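Local coordinates for protein backbone pilus subunit (Streptococcus pneumoniae, PDB 3RPK) that probably forms the shaft of the pneumococcal pilus as its backbone subunit, built from Ig-like domains and linked to the peptidoglycan cell wall, at residues T13-L18 with H154-N159. Numbering follows the deposited sequence.
Sequences TVHKLL and HVYPKN
His-15 lies against Tyr-156 just where two parallel strands part, and its side chain illustrates how one residue can combine stacking with polar bonding. With CG turned beside its own backbone N (chi1 -58°), the imidazole is laid over the phenol. His-15 CB sits 3.7 Å from Tyr-156 CD1. Next, His-15 CG comes to 3.5 Å from Tyr-156 CE1, and His-15 CD2 lies over CZ of the same ring. The rings are 3° from parallel, an offset stack. His-15 CE1 lies near Tyr-156 OH, itself hydrogen-bonded to Val-41 N. Beyond them His-15 NE2 meets His-154 ND1 at 3.1 Å, a nearly straight hydrogen bond made rim to rim, while ND1 of His-15 bonds to Glu-50 OE1, which helps fix the rotation of the ring. Two backbone bonds, Val-155 N to Thr-13 O and His-15 N to Val-155 O, hold the strands together beside the cluster; on the other face of the sheet Val-14 packs on Val-155.

Past Val-155 the chain leaves the sheet, and Asn-159 takes over the pairing by presenting its amide to the neighbouring strand. Asn-159 ND2 donates to Leu-17 O at 2.9 Å, which steadies the group, while Lys-16 NZ donates a hydrogen bond to Asn-159 OD1 at 3.0 Å, coming from above the carbonyl plane, 67° out of it. Lys-16 NZ also forms a salt bridge with Glu-118. A lysine and an asparagine beside an acid are the hallmark of intramolecular isopeptide bonds in Gram-positive pilins. Here Lys-16 NZ stays 3.7 Å from Asn-159 CG, so the cross-link is absent in this model, yet NZ lies above the amide plane, an arrangement consistent with an unreacted isopeptide site.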
loop_
_atom_site.group_PDB
_atom_site.type_symbol
_atom_site.label_atom_id
_atom_site.label_comp_id
_atom_site.label_asym_id
_atom_site.label_seq_id
_atom_site.Cartn_x
_atom_site.Cartn_y
_atom_site.Cartn_z
ATOM N N THR A 13 -30.299 -37.063 1.413
ATOM C CA THR A 13 -30.807 -35.742 1.854
ATOM C C THR A 13 -29.613 -34.795 2.074
ATOM O O THR A 13 -28.740 -35.088 2.903
ATOM C CB THR A 13 -31.680 -35.863 3.123
ATOM O OG1 THR A 13 -32.715 -36.821 2.896
ATOM C CG2 THR A 13 -32.301 -34.554 3.533
ATOM N N VAL A 14 -29.558 -33.681 1.312
ATOM C CA VAL A 14 -28.450 -32.723 1.433
ATOM C C VAL A 14 -28.859 -31.581 2.361
ATOM O O VAL A 14 -29.888 -30.946 2.142
ATOM C CB VAL A 14 -27.914 -32.225 0.062
ATOM C CG1 VAL A 14 -26.661 -31.376 0.221
ATOM C CG2 VAL A 14 -27.635 -33.388 -0.876
ATOM N N HIS A 15 -28.061 -31.345 3.414
ATOM C CA HIS A 15 -28.309 -30.281 4.379
ATOM C C HIS A 15 -27.312 -29.166 4.222
ATOM O O HIS A 15 -26.110 -29.396 4.296
ATOM C CB HIS A 15 -28.177 -30.801 5.803
ATOM C CG HIS A 15 -29.094 -31.926 6.138
ATOM N ND1 HIS A 15 -30.280 -31.710 6.809
ATOM C CD2 HIS A 15 -28.934 -33.252 5.939
ATOM C CE1 HIS A 15 -30.816 -32.905 6.979
ATOM N NE2 HIS A 15 -30.043 -33.861 6.462
ATOM N N LYS A 16 -27.806 -27.949 4.046
ATOM C CA LYS A 16 -26.974 -26.756 4.013
ATOM C C LYS A 16 -26.988 -26.138 5.440
ATOM O O LYS A 16 -28.047 -25.952 6.047
ATOM C CB LYS A 16 -27.476 -25.758 2.954
ATOM C CG LYS A 16 -26.742 -24.416 2.986
ATOM C CD LYS A 16 -25.515 -24.432 2.135
ATOM C CE LYS A 16 -24.750 -23.159 2.276
ATOM N NZ LYS A 16 -23.655 -23.114 1.269
ATOM N N LEU A 17 -25.813 -25.858 5.973
ATOM C CA LEU A 17 -25.690 -25.274 7.300
ATOM C C LEU A 17 -24.835 -24.029 7.272
ATOM O O LEU A 17 -23.952 -23.889 6.424
ATOM C CB LEU A 17 -25.035 -26.264 8.278
ATOM C CG LEU A 17 -25.622 -27.667 8.411
ATOM C CD1 LEU A 17 -24.635 -28.577 9.096
ATOM C CD2 LEU A 17 -26.989 -27.666 9.139
ATOM N N LEU A 18 -25.105 -23.119 8.213
ATOM C CA LEU A 18 -24.285 -21.942 8.439
ATOM C C LEU A 18 -23.847 -22.103 9.868
ATOM O O LEU A 18 -24.638 -21.927 10.800
ATOM C CB LEU A 18 -24.988 -20.607 8.180
ATOM C CG LEU A 18 -24.969 -20.083 6.739
ATOM C CD1 LEU A 18 -25.596 -18.695 6.669
ATOM C CD2 LEU A 18 -23.543 -20.079 6.128
ATOM N N HIS A 154 -27.722 -38.976 4.529
ATOM C CA HIS A 154 -27.717 -37.564 4.890
ATOM C C HIS A 154 -26.317 -37.022 4.679
ATOM O O HIS A 154 -25.346 -37.624 5.128
ATOM C CB HIS A 154 -28.162 -37.378 6.341
ATOM C CG HIS A 154 -29.591 -37.731 6.525
ATOM N ND1 HIS A 154 -30.687 -36.932 6.518
ATOM C CD2 HIS A 154 -29.994 -39.049 6.661
ATOM C CE1 HIS A 154 -31.776 -37.754 6.682
ATOM N NE2 HIS A 154 -31.315 -39.009 6.764
ATOM N N VAL A 155 -26.203 -35.941 3.941
ATOM C CA VAL A 155 -24.893 -35.384 3.687
ATOM C C VAL A 155 -24.813 -33.925 4.148
ATOM O O VAL A 155 -25.736 -33.143 3.901
ATOM C CB VAL A 155 -24.322 -35.736 2.275
ATOM C CG1 VAL A 155 -25.119 -35.096 1.145
ATOM C CG2 VAL A 155 -22.840 -35.394 2.169
ATOM N N TYR A 156 -23.767 -33.617 4.940
ATOM C CA TYR A 156 -23.533 -32.315 5.576
ATOM C C TYR A 156 -22.260 -31.650 5.012
ATOM O O TYR A 156 -21.182 -31.784 5.601
ATOM C CB TYR A 156 -23.457 -32.488 7.117
ATOM C CG TYR A 156 -24.750 -32.980 7.741
ATOM C CD1 TYR A 156 -25.692 -32.088 8.234
ATOM C CD2 TYR A 156 -25.046 -34.340 7.805
ATOM C CE1 TYR A 156 -26.887 -32.536 8.800
ATOM C CE2 TYR A 156 -26.255 -34.798 8.330
ATOM C CZ TYR A 156 -27.167 -33.892 8.848
ATOM O OH TYR A 156 -28.363 -34.313 9.402
ATOM N N PRO A 157 -22.338 -30.952 3.860
ATOM C CA PRO A 157 -21.121 -30.353 3.296
ATOM C C PRO A 157 -20.615 -29.135 4.052
ATOM O O PRO A 157 -21.383 -28.472 4.764
ATOM C CB PRO A 157 -21.527 -29.977 1.874
ATOM C CG PRO A 157 -22.991 -29.806 1.920
ATOM C CD PRO A 157 -23.515 -30.691 3.005
ATOM N N LYS A 158 -19.304 -28.863 3.893
ATOM C CA LYS A 158 -18.627 -27.706 4.462
ATOM C C LYS A 158 -18.760 -26.613 3.413
ATOM O O LYS A 158 -18.928 -26.914 2.226
ATOM C CB LYS A 158 -17.148 -28.001 4.803
ATOM C CG LYS A 158 -16.519 -29.183 4.045
ATOM C CD LYS A 158 -14.978 -29.193 4.145
ATOM C CE LYS A 158 -14.288 -29.943 3.024
ATOM N NZ LYS A 158 -14.344 -31.425 3.201
ATOM N N ASN A 159 -18.808 -25.358 3.861
ATOM C CA ASN A 159 -18.949 -24.237 2.950
ATOM C C ASN A 159 -17.572 -23.745 2.644
ATOM O O ASN A 159 -16.620 -24.059 3.362
ATOM C CB ASN A 159 -19.776 -23.100 3.560
ATOM C CG ASN A 159 -21.185 -23.432 3.986
ATOM O OD1 ASN A 159 -21.831 -24.354 3.292
ATOM N ND2 ASN A 159 -21.714 -22.845 4.942
#